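Similar to sp|P32453 Saccharomyces cerevisiae YNL315c ATP11 (Candida glabrata CBS 138, PDB 2P4F) is an ATP11-family mitochondrial protein that probably acts as a chaperone, binding the free beta subunit during assembly of the F1 part of ATP synthase. Local coordinates at residues Gln117-Leu122 / Met229-Gly234; Gln145-Tyr150 / Val184-Ala189; Lys100-Tyr105 / Leu221-Asp226. All coordinates share one frame; numbering follows the deposited sequence.

Contact 1: residues Gln117-Leu122 / Met229-Gly234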
loop_
_atom_site.group_PDB
_atom_site.type_symbol
_atom_site.label_atom_id
_atom_site.label_comp_id
_atom_site.label_asym_id
_atom_site.label_seq_id
_atom_site.Cartn_x
_atom_site.Cartn_y
_atom_site.Cartn_z
ATOM N N GLN A 117 10.420 -7.532 -18.272
ATOM C CA GLN A 117 11.545 -6.648 -17.915
ATOM C C GLN A 117 11.429 -5.311 -18.630
ATOM O O GLN A 117 11.688 -4.280 -18.030
ATOM C CB GLN A 117 12.885 -7.317 -18.258
ATOM C CG GLN A 117 14.052 -6.377 -18.004
ATOM C CD GLN A 117 15.410 -7.031 -17.919
ATOM O OE1 GLN A 117 15.876 -7.416 -16.845
ATOM N NE2 GLN A 117 16.051 -7.115 -19.085
ATOM N N GLU A 118 11.044 -5.379 -19.912
ATOM C CA GLU A 118 10.884 -4.100 -20.655
ATOM C C GLU A 118 9.794 -3.253 -20.038
ATOM O O GLU A 118 9.982 -2.045 -19.907
ATOM C CB GLU A 118 10.540 -4.437 -22.107
ATOM C CG GLU A 118 11.835 -4.979 -22.786
ATOM C CD GLU A 118 11.558 -5.614 -24.138
ATOM O OE1 GLU A 118 10.450 -6.082 -24.474
ATOM O OE2 GLU A 118 12.543 -5.663 -24.929
ATOM N N VAL A 119 8.662 -3.854 -19.640
ATOM C CA VAL A 119 7.633 -3.061 -18.959
ATOM C C VAL A 119 8.166 -2.465 -17.662
ATOM O O VAL A 119 7.908 -1.275 -17.362
ATOM C CB VAL A 119 6.402 -3.923 -18.627
ATOM C CG1 VAL A 119 5.381 -3.122 -17.764
ATOM C CG2 VAL A 119 5.751 -4.394 -19.954
ATOM N N GLU A 120 8.901 -3.277 -16.885
ATOM C CA GLU A 120 9.494 -2.777 -15.633
ATOM C C GLU A 120 10.439 -1.620 -15.914
ATOM O O GLU A 120 10.401 -0.611 -15.187
ATOM C CB GLU A 120 10.201 -3.876 -14.858
ATOM C CG GLU A 120 10.855 -3.329 -13.592
ATOM C CD GLU A 120 11.340 -4.404 -12.629
ATOM O OE1 GLU A 120 11.074 -5.614 -12.854
ATOM O OE2 GLU A 120 12.018 -4.069 -11.616
ATOM N N PHE A 121 11.261 -1.709 -16.975
ATOM C CA PHE A 121 12.173 -0.570 -17.283
ATOM C C PHE A 121 11.393 0.692 -17.566
ATOM O O PHE A 121 11.706 1.789 -17.113
ATOM C CB PHE A 121 12.991 -0.931 -18.517
ATOM C CG PHE A 121 14.095 -1.963 -18.235
ATOM C CD1 PHE A 121 14.474 -2.387 -16.970
ATOM C CD2 PHE A 121 14.736 -2.505 -19.324
ATOM C CE1 PHE A 121 15.483 -3.317 -16.826
ATOM C CE2 PHE A 121 15.782 -3.396 -19.186
ATOM C CZ PHE A 121 16.167 -3.812 -17.920
ATOM N N LEU A 122 10.332 0.515 -18.366
ATOM C CA LEU A 122 9.554 1.724 -18.737
ATOM C C LEU A 122 8.871 2.347 -17.538
ATOM O O LEU A 122 8.765 3.555 -17.429
ATOM C CB LEU A 122 8.488 1.394 -19.780
ATOM C CG LEU A 122 9.020 1.047 -21.174
ATOM C CD1 LEU A 122 7.824 0.623 -22.016
ATOM C CD2 LEU A 122 9.740 2.275 -21.756
ATOM N N MET A 229 2.112 -9.558 -13.232
ATOM C CA MET A 229 2.771 -8.375 -12.715
ATOM C C MET A 229 1.812 -7.326 -12.213
ATOM O O MET A 229 0.789 -7.130 -12.872
ATOM C CB MET A 229 3.545 -7.671 -13.868
ATOM C CG MET A 229 4.750 -8.359 -14.426
ATOM S SD MET A 229 5.254 -7.320 -15.850
ATOM C CE MET A 229 6.285 -6.139 -14.989
ATOM N N VAL A 230 2.154 -6.695 -11.100
ATOM C CA VAL A 230 1.411 -5.531 -10.585
ATOM C C VAL A 230 2.351 -4.354 -10.582
ATOM O O VAL A 230 3.491 -4.504 -10.072
ATOM C CB VAL A 230 0.862 -5.813 -9.158
ATOM C CG1 VAL A 230 0.260 -4.578 -8.536
ATOM C CG2 VAL A 230 -0.131 -6.969 -9.275
ATOM N N LEU A 231 1.965 -3.226 -11.127
ATOM C CA LEU A 231 2.844 -2.038 -11.172
ATOM C C LEU A 231 2.379 -1.100 -10.069
ATOM O O LEU A 231 1.160 -0.795 -9.983
ATOM C CB LEU A 231 2.725 -1.375 -12.548
ATOM C CG LEU A 231 3.318 -2.236 -13.693
ATOM C CD1 LEU A 231 3.317 -1.321 -14.922
ATOM C CD2 LEU A 231 4.668 -2.766 -13.397
ATOM N N MET A 232 3.320 -0.632 -9.228
ATOM C CA MET A 232 2.954 0.265 -8.120
ATOM C C MET A 232 3.566 1.621 -8.260
ATOM O O MET A 232 4.754 1.657 -8.652
ATOM C CB MET A 232 3.456 -0.378 -6.802
ATOM C CG MET A 232 3.017 0.434 -5.589
ATOM S SD MET A 232 3.938 -0.092 -4.095
ATOM C CE MET A 232 5.410 0.911 -4.323
ATOM N N ASN A 233 2.809 2.674 -8.051
ATOM C CA ASN A 233 3.380 4.015 -8.007
ATOM C C ASN A 233 2.795 4.695 -6.770
ATOM O O ASN A 233 1.593 4.635 -6.549
ATOM C CB ASN A 233 3.123 4.862 -9.255
ATOM C CG ASN A 233 1.652 4.987 -9.589
ATOM O OD1 ASN A 233 1.063 4.005 -10.037
ATOM N ND2 ASN A 233 0.961 6.111 -9.451
ATOM N N GLY A 234 3.634 5.329 -5.966
ATOM C CA GLY A 234 3.087 6.083 -4.839
ATOM C C GLY A 234 3.786 7.408 -4.773
ATOM O O GLY A 234 4.873 7.629 -5.356
#
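Helix 117-122 runs beside strand 229-234 at the level of Val-119, Met-229 and Leu-231, the two short axes pointing almost the same way (6° apart) with a closest approach of 10.4 Å. The CA atoms come nearest at Glu-120 and Leu-231, which are 8.0 Å apart. This is a helix-on-sheet layer at one end of the antiparallel half barrel: strand 229-236 lies second from the edge, hydrogen-bonded to strand 133-139 on one flank and strand 215-220 on the other, and helix 116-126 covers one face of it. Met-229 and Leu-231 turn their CB atoms to the helix, whereas Val-230 and Met-232 between and after them belong to the other face. Val-119 points its CB toward the strand. With CG1 anti to the backbone N (chi1 174°), this branch does the touching and reaches both strand side chains. It meets the end of Leu-231, CG1 to CD1, at 3.9 Å, the two side chains crossing at about a right angle. Met-229 arrives on a slant; a bend about the CG-SD bond (chi3 86°) turns the terminal methyl CE to the helix. Val-137 of the edge strand touches Met-229, Leu-231 and Glu-120 from the flank, while the Glu-120 carboxylate turns along its own helix to a salt bridge with Arg-124. One turn after Val-119, Trp-123 adds a polar tie, its NE1 giving a hydrogen bond to the backbone O of Met-232. The methionine methyl sits against the helix surface, CE being 4.2 Å from Val-119 CG1 and 4.3 Å from the backbone N of Glu-120.

Contact 2: residues Gln145-Tyr150 / Val184-Ala189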
loop_
_atom_site.group_PDB
_atom_site.type_symbol
_atom_site.label_atom_id
_atom_site.label_comp_id
_atom_site.label_asym_id
_atom_site.label_seq_id
_atom_site.Cartn_x
_atom_site.Cartn_y
_atom_site.Cartn_z
ATOM N N GLN A 145 -1.728 -10.996 -4.780
ATOM C CA GLN A 145 -3.060 -11.593 -4.674
ATOM C C GLN A 145 -3.487 -11.795 -3.228
ATOM O O GLN A 145 -4.650 -11.530 -2.862
ATOM C CB GLN A 145 -3.066 -12.919 -5.440
ATOM C CG GLN A 145 -4.414 -13.599 -5.435
ATOM C CD GLN A 145 -4.434 -14.769 -6.417
ATOM O OE1 GLN A 145 -3.512 -15.583 -6.512
ATOM N NE2 GLN A 145 -5.500 -14.852 -7.195
ATOM N N GLY A 146 -2.567 -12.299 -2.395
ATOM C CA GLY A 146 -2.951 -12.561 -1.009
ATOM C C GLY A 146 -3.185 -11.254 -0.292
ATOM O O GLY A 146 -4.121 -11.140 0.532
ATOM N N MET A 147 -2.367 -10.234 -0.575
ATOM C CA MET A 147 -2.563 -8.924 0.066
ATOM C C MET A 147 -3.914 -8.340 -0.336
ATOM O O MET A 147 -4.692 -7.792 0.463
ATOM C CB MET A 147 -1.390 -7.998 -0.309
ATOM C CG MET A 147 -1.595 -6.645 0.346
ATOM S SD MET A 147 -0.038 -5.705 0.388
ATOM C CE MET A 147 0.952 -6.677 -0.748
ATOM N N TYR A 148 -4.251 -8.479 -1.622
ATOM C CA TYR A 148 -5.529 -7.999 -2.160
ATOM C C TYR A 148 -6.711 -8.635 -1.432
ATOM O O TYR A 148 -7.696 -7.985 -1.085
ATOM C CB TYR A 148 -5.574 -8.387 -3.648
ATOM C CG TYR A 148 -6.624 -7.780 -4.522
ATOM C CD1 TYR A 148 -7.497 -6.770 -4.129
ATOM C CD2 TYR A 148 -6.763 -8.238 -5.829
ATOM C CE1 TYR A 148 -8.457 -6.238 -4.968
ATOM C CE2 TYR A 148 -7.704 -7.697 -6.656
ATOM C CZ TYR A 148 -8.542 -6.711 -6.251
ATOM O OH TYR A 148 -9.467 -6.227 -7.150
ATOM N N LYS A 149 -6.587 -9.939 -1.174
ATOM C CA LYS A 149 -7.717 -10.650 -0.534
ATOM C C LYS A 149 -7.906 -10.123 0.887
ATOM O O LYS A 149 -9.057 -9.865 1.305
ATOM C CB LYS A 149 -7.476 -12.162 -0.632
ATOM C CG LYS A 149 -7.798 -12.746 -2.019
ATOM C CD LYS A 149 -7.393 -11.943 -3.222
ATOM C CE LYS A 149 -7.589 -12.586 -4.572
ATOM N NZ LYS A 149 -8.535 -11.868 -5.466
ATOM N N TYR A 150 -6.787 -9.929 1.602
ATOM C CA TYR A 150 -6.938 -9.399 2.973
ATOM C C TYR A 150 -7.395 -7.950 2.930
ATOM O O TYR A 150 -8.136 -7.545 3.842
ATOM C CB TYR A 150 -5.626 -9.484 3.729
ATOM C CG TYR A 150 -5.366 -10.860 4.305
ATOM C CD1 TYR A 150 -6.063 -11.248 5.454
ATOM C CD2 TYR A 150 -4.464 -11.738 3.747
ATOM C CE1 TYR A 150 -5.875 -12.492 6.041
ATOM C CE2 TYR A 150 -4.251 -13.001 4.323
ATOM C CZ TYR A 150 -4.961 -13.343 5.453
ATOM O OH TYR A 150 -4.796 -14.562 6.052
ATOM N N VAL A 184 -4.388 3.611 7.700
ATOM C CA VAL A 184 -4.160 2.965 6.416
ATOM C C VAL A 184 -5.513 2.644 5.828
ATOM O O VAL A 184 -6.293 1.961 6.544
ATOM C CB VAL A 184 -3.353 1.662 6.593
ATOM C CG1 VAL A 184 -3.215 0.913 5.263
ATOM C CG2 VAL A 184 -1.994 1.965 7.227
ATOM N N GLN A 185 -5.846 3.077 4.629
ATOM C CA GLN A 185 -7.145 2.732 4.055
ATOM C C GLN A 185 -6.906 2.193 2.634
ATOM O O GLN A 185 -6.265 2.874 1.830
ATOM C CB GLN A 185 -8.118 3.950 3.992
ATOM C CG GLN A 185 -9.549 3.474 3.645
ATOM C CD GLN A 185 -10.565 4.604 3.697
ATOM O OE1 GLN A 185 -10.208 5.803 3.899
ATOM N NE2 GLN A 185 -11.832 4.232 3.519
ATOM N N TRP A 186 -7.478 1.019 2.372
ATOM C CA TRP A 186 -7.487 0.479 1.019
ATOM C C TRP A 186 -8.768 0.904 0.316
ATOM O O TRP A 186 -9.861 0.786 0.904
ATOM C CB TRP A 186 -7.411 -1.031 1.062
ATOM C CG TRP A 186 -6.091 -1.565 1.517
ATOM C CD1 TRP A 186 -5.697 -1.880 2.801
ATOM C CD2 TRP A 186 -4.973 -1.862 0.678
ATOM N NE1 TRP A 186 -4.390 -2.352 2.820
ATOM C CE2 TRP A 186 -3.939 -2.349 1.511
ATOM C CE3 TRP A 186 -4.764 -1.753 -0.719
ATOM C CZ2 TRP A 186 -2.701 -2.736 1.006
ATOM C CZ3 TRP A 186 -3.528 -2.147 -1.196
ATOM C CH2 TRP A 186 -2.509 -2.630 -0.359
ATOM N N GLN A 187 -8.627 1.409 -0.877
ATOM C CA GLN A 187 -9.758 1.863 -1.678
ATOM C C GLN A 187 -9.719 1.152 -3.027
ATOM O O GLN A 187 -8.663 1.127 -3.721
ATOM C CB GLN A 187 -9.715 3.386 -1.862
ATOM C CG GLN A 187 -9.931 4.041 -0.511
ATOM C CD GLN A 187 -10.603 5.377 -0.658
ATOM O OE1 GLN A 187 -10.273 6.124 -1.593
ATOM N NE2 GLN A 187 -11.518 5.613 0.269
ATOM N N PHE A 188 -10.835 0.570 -3.410
ATOM C CA PHE A 188 -10.917 -0.225 -4.646
ATOM C C PHE A 188 -11.517 0.698 -5.685
ATOM O O PHE A 188 -12.722 0.910 -5.703
ATOM C CB PHE A 188 -11.716 -1.515 -4.348
ATOM C CG PHE A 188 -10.933 -2.253 -3.257
ATOM C CD1 PHE A 188 -9.863 -3.067 -3.586
ATOM C CD2 PHE A 188 -11.235 -2.086 -1.923
ATOM C CE1 PHE A 188 -9.080 -3.703 -2.627
ATOM C CE2 PHE A 188 -10.474 -2.696 -0.938
ATOM C CZ PHE A 188 -9.393 -3.478 -1.299
ATOM N N ALA A 189 -10.682 1.294 -6.516
ATOM C CA ALA A 189 -11.118 2.333 -7.429
ATOM C C ALA A 189 -11.785 1.675 -8.620
ATOM O O ALA A 189 -12.822 2.114 -9.140
ATOM C CB ALA A 189 -9.894 3.137 -7.873
#
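Met-147 and Tyr-148, neighbours on helix 140-153, reach across to Trp-186 and Phe-188 of strand 179-190, each making one pair. In the first, the thioether of Met-147 lies by the outer corner of the indole: SD is 4.0 Å from Trp-186 CH2 and just as near to CZ2, and Met-147 CG lies almost as near to CZ2. The sulfur stands 5.1 Å from the centroid of the six-membered ring on a line 68° off the ring normal, an oblique Met-aromatic contact, with the methionine chain crossing the indole at about a right angle. The second pair is two rings meeting rim to rim. Phe-188 CE1 comes to the edge of the phenol near its plane, 3.5 Å from Tyr-148 CE1; the centroids are 5.9 Å apart and the planes only 20° from parallel, so the rings are nearly parallel but stepped, meeting at their rims, and neither covers the other. The CB of Tyr-148 points away from the strand, yet CG set anti to the backbone N (chi1 -167°) brings the ring round to Phe-188. On the strand both aromatic residues face the helix, two positions apart, while Gln-185 and Gln-187 face the other way.

Further out, Tyr-258 sets its ring edge-to-face with that of Trp-186 and also touches Met-147, while Val-254 of helix 244-257 packs on the indole. Ala-151 and Val-152, one turn on from Met-147 and Tyr-148, extend the same helical stripe against Trp-186 and Phe-188, and Val-194 of the adjacent strand supports both strand residues. A helix laid on one face of a curved antiparallel sheet through such an aromatic-rich layer is the arrangement of the half barrel of this ATP11 domain.

Contact 3: residues Lys100-Tyr105 / Leu221-Asp226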
loop_
_atom_site.group_PDB
_atom_site.type_symbol
_atom_site.label_atom_id
_atom_site.label_comp_id
_atom_site.label_asym_id
_atom_site.label_seq_id
_atom_site.Cartn_x
_atom_site.Cartn_y
_atom_site.Cartn_z
ATOM N N LYS A 100 -6.563 7.877 -12.192
ATOM C CA LYS A 100 -5.733 7.482 -13.320
ATOM C C LYS A 100 -5.526 5.980 -13.303
ATOM O O LYS A 100 -5.319 5.390 -12.236
ATOM C CB LYS A 100 -4.380 8.207 -13.327
ATOM C CG LYS A 100 -4.678 9.682 -13.585
ATOM C CD LYS A 100 -3.459 10.411 -14.061
ATOM C CE LYS A 100 -3.751 11.901 -14.001
ATOM N NZ LYS A 100 -2.532 12.618 -13.563
ATOM N N THR A 101 -5.623 5.366 -14.450
ATOM C CA THR A 101 -5.305 3.960 -14.581
ATOM C C THR A 101 -3.976 3.749 -15.293
ATOM O O THR A 101 -3.355 4.757 -15.693
ATOM C CB THR A 101 -6.411 3.194 -15.349
ATOM O OG1 THR A 101 -6.395 3.594 -16.720
ATOM C CG2 THR A 101 -7.776 3.493 -14.756
ATOM N N LEU A 102 -3.570 2.486 -15.417
ATOM C CA LEU A 102 -2.252 2.261 -16.004
ATOM C C LEU A 102 -2.142 2.899 -17.379
ATOM O O LEU A 102 -1.068 3.471 -17.685
ATOM C CB LEU A 102 -1.964 0.752 -16.047
ATOM C CG LEU A 102 -0.567 0.416 -16.601
ATOM C CD1 LEU A 102 0.567 1.127 -15.824
ATOM C CD2 LEU A 102 -0.354 -1.078 -16.542
ATOM N N ASP A 103 -3.238 2.804 -18.163
ATOM C CA ASP A 103 -3.175 3.351 -19.540
ATOM C C ASP A 103 -2.878 4.843 -19.587
ATOM O O ASP A 103 -2.378 5.392 -20.583
ATOM C CB ASP A 103 -4.506 3.059 -20.219
ATOM C CG ASP A 103 -4.479 3.276 -21.722
ATOM O OD1 ASP A 103 -3.711 2.621 -22.461
ATOM O OD2 ASP A 103 -5.290 4.127 -22.152
ATOM N N ASP A 104 -3.227 5.580 -18.518
ATOM C CA ASP A 104 -2.903 7.002 -18.448
ATOM C C ASP A 104 -1.419 7.271 -18.254
ATOM O O ASP A 104 -0.940 8.386 -18.471
ATOM C CB ASP A 104 -3.677 7.629 -17.279
ATOM C CG ASP A 104 -5.183 7.592 -17.505
ATOM O OD1 ASP A 104 -5.614 7.966 -18.639
ATOM O OD2 ASP A 104 -5.946 7.197 -16.591
ATOM N N TYR A 105 -0.645 6.277 -17.834
ATOM C CA TYR A 105 0.782 6.443 -17.628
ATOM C C TYR A 105 1.597 5.753 -18.716
ATOM O O TYR A 105 2.594 6.313 -19.185
ATOM C CB TYR A 105 1.182 5.825 -16.284
ATOM C CG TYR A 105 0.480 6.394 -15.071
ATOM C CD1 TYR A 105 0.515 7.749 -14.783
ATOM C CD2 TYR A 105 -0.168 5.553 -14.177
ATOM C CE1 TYR A 105 -0.120 8.292 -13.650
ATOM C CE2 TYR A 105 -0.799 6.064 -13.051
ATOM C CZ TYR A 105 -0.782 7.405 -12.787
ATOM O OH TYR A 105 -1.399 7.913 -11.653
ATOM N N LEU A 221 -3.391 -3.450 -11.826
ATOM C CA LEU A 221 -3.502 -4.895 -12.044
ATOM C C LEU A 221 -3.722 -5.274 -13.495
ATOM O O LEU A 221 -3.982 -6.420 -13.825
ATOM C CB LEU A 221 -4.713 -5.425 -11.221
ATOM C CG LEU A 221 -4.744 -5.017 -9.744
ATOM C CD1 LEU A 221 -5.921 -5.757 -9.111
ATOM C CD2 LEU A 221 -3.433 -5.266 -9.034
ATOM N N ASP A 222 -3.644 -4.310 -14.417
ATOM C CA ASP A 222 -3.957 -4.467 -15.817
ATOM C C ASP A 222 -3.109 -5.567 -16.459
ATOM O O ASP A 222 -3.587 -6.162 -17.459
ATOM C CB ASP A 222 -3.724 -3.139 -16.559
ATOM C CG ASP A 222 -4.443 -1.981 -15.880
ATOM O OD1 ASP A 222 -5.326 -1.381 -16.588
ATOM O OD2 ASP A 222 -4.143 -1.586 -14.714
ATOM N N LEU A 223 -1.886 -5.796 -15.978
ATOM C CA LEU A 223 -1.021 -6.815 -16.580
ATOM C C LEU A 223 -0.961 -8.063 -15.731
ATOM O O LEU A 223 -0.105 -8.973 -15.907
ATOM C CB LEU A 223 0.410 -6.231 -16.705
ATOM C CG LEU A 223 0.438 -4.916 -17.473
ATOM C CD1 LEU A 223 1.899 -4.445 -17.629
ATOM C CD2 LEU A 223 -0.289 -5.064 -18.786
ATOM N N ALA A 224 -1.840 -8.158 -14.734
ATOM C CA ALA A 224 -1.769 -9.275 -13.804
ATOM C C ALA A 224 -2.101 -10.578 -14.526
ATOM O O ALA A 224 -1.438 -11.599 -14.356
ATOM C CB ALA A 224 -2.727 -9.089 -12.626
ATOM N N ASN A 225 -3.144 -10.579 -15.358
ATOM C CA ASN A 225 -3.508 -11.853 -16.011
ATOM C C ASN A 225 -2.514 -12.238 -17.081
ATOM O O ASN A 225 -2.180 -13.411 -17.299
ATOM C CB ASN A 225 -4.932 -11.685 -16.557
ATOM C CG ASN A 225 -5.956 -11.693 -15.431
ATOM O OD1 ASN A 225 -5.746 -12.353 -14.403
ATOM N ND2 ASN A 225 -7.065 -10.958 -15.574
ATOM N N ASP A 226 -1.964 -11.308 -17.849
ATOM C CA ASP A 226 -1.096 -11.741 -18.945
ATOM C C ASP A 226 0.368 -11.890 -18.541
ATOM O O ASP A 226 1.049 -12.746 -19.150
ATOM C CB ASP A 226 -1.081 -10.787 -20.128
ATOM C CG ASP A 226 -2.372 -10.108 -20.478
ATOM O OD1 ASP A 226 -3.284 -10.728 -21.081
ATOM O OD2 ASP A 226 -2.484 -8.894 -20.156
HETATM O O HOH W 1 -5.515 1.074 -17.779
HETATM O O HOH W 2 -4.877 0.684 -13.459
#
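Leu-102, at the start of the short, weakly bonded helical turn 102-105, faces Asp-222 in the turn that precedes helix 224-227, their CA atoms 6.9 Å apart. Leu-102 CB rests against the carboxylate, 3.5 Å from Asp-222 OD2, and the two side chains slide past each other in opposite directions. Farther along, the Leu-102 side chain crosses that of Leu-223 at about a right angle, Leu-102 CD2 lying 4.0 Å from Leu-223 CG. The polar link runs through two waters, one at each carboxylate oxygen. The first donates a hydrogen bond to Asp-222 OD1 at 2.7 Å, accepts from the backbone N of Asp-103 and is also hydrogen-bonded to Thr-101 OG1. The second donates to Asp-222 OD2 and accepts from the backbone N of Leu-102. Asp-222 thus serves, through water, amides of the first turn of 102-105, where its negative charge is probably favourable. In the half barrel, segment 221-226 follows strand 215-220 and leads, with Leu-223 at the N-cap position, through helix 224-227 into strand 229-236; the N-terminal segment is laid over this turn. Trp-123 and Leu-231 also touch Leu-102. The start of segment 100-105 is bound internally too: the backbone N of Thr-101 donates to Asp-104 OD2 at 2.8 Å, meeting the anti side of the carboxylate 21° out of its plane.

Overall arrangement
From the N terminus the chain passes 100-105 and then 117-122, the first halves of contacts 3 and 1, before entering the sheet through strand 133-139. Segments 145-150 and 184-189 follow, and contact 2 closes the shortest loop, tying helix 140-153 to strand 179-190. The return at 221-226 closes contact 3, and strand 229-236, immediately after, closes contact 1. Contacts 1 and 3 therefore cross, while contact 2 nests inside both. Contacts 1 and 3, with centres 10 Å apart, join through Val-119 with Leu-223 and Leu-231 with Leu-102; Leu-221 connects contact 3 to Tyr-148 of contact 2. Contacts 1 and 2 fasten different helices to the same sheet without touching.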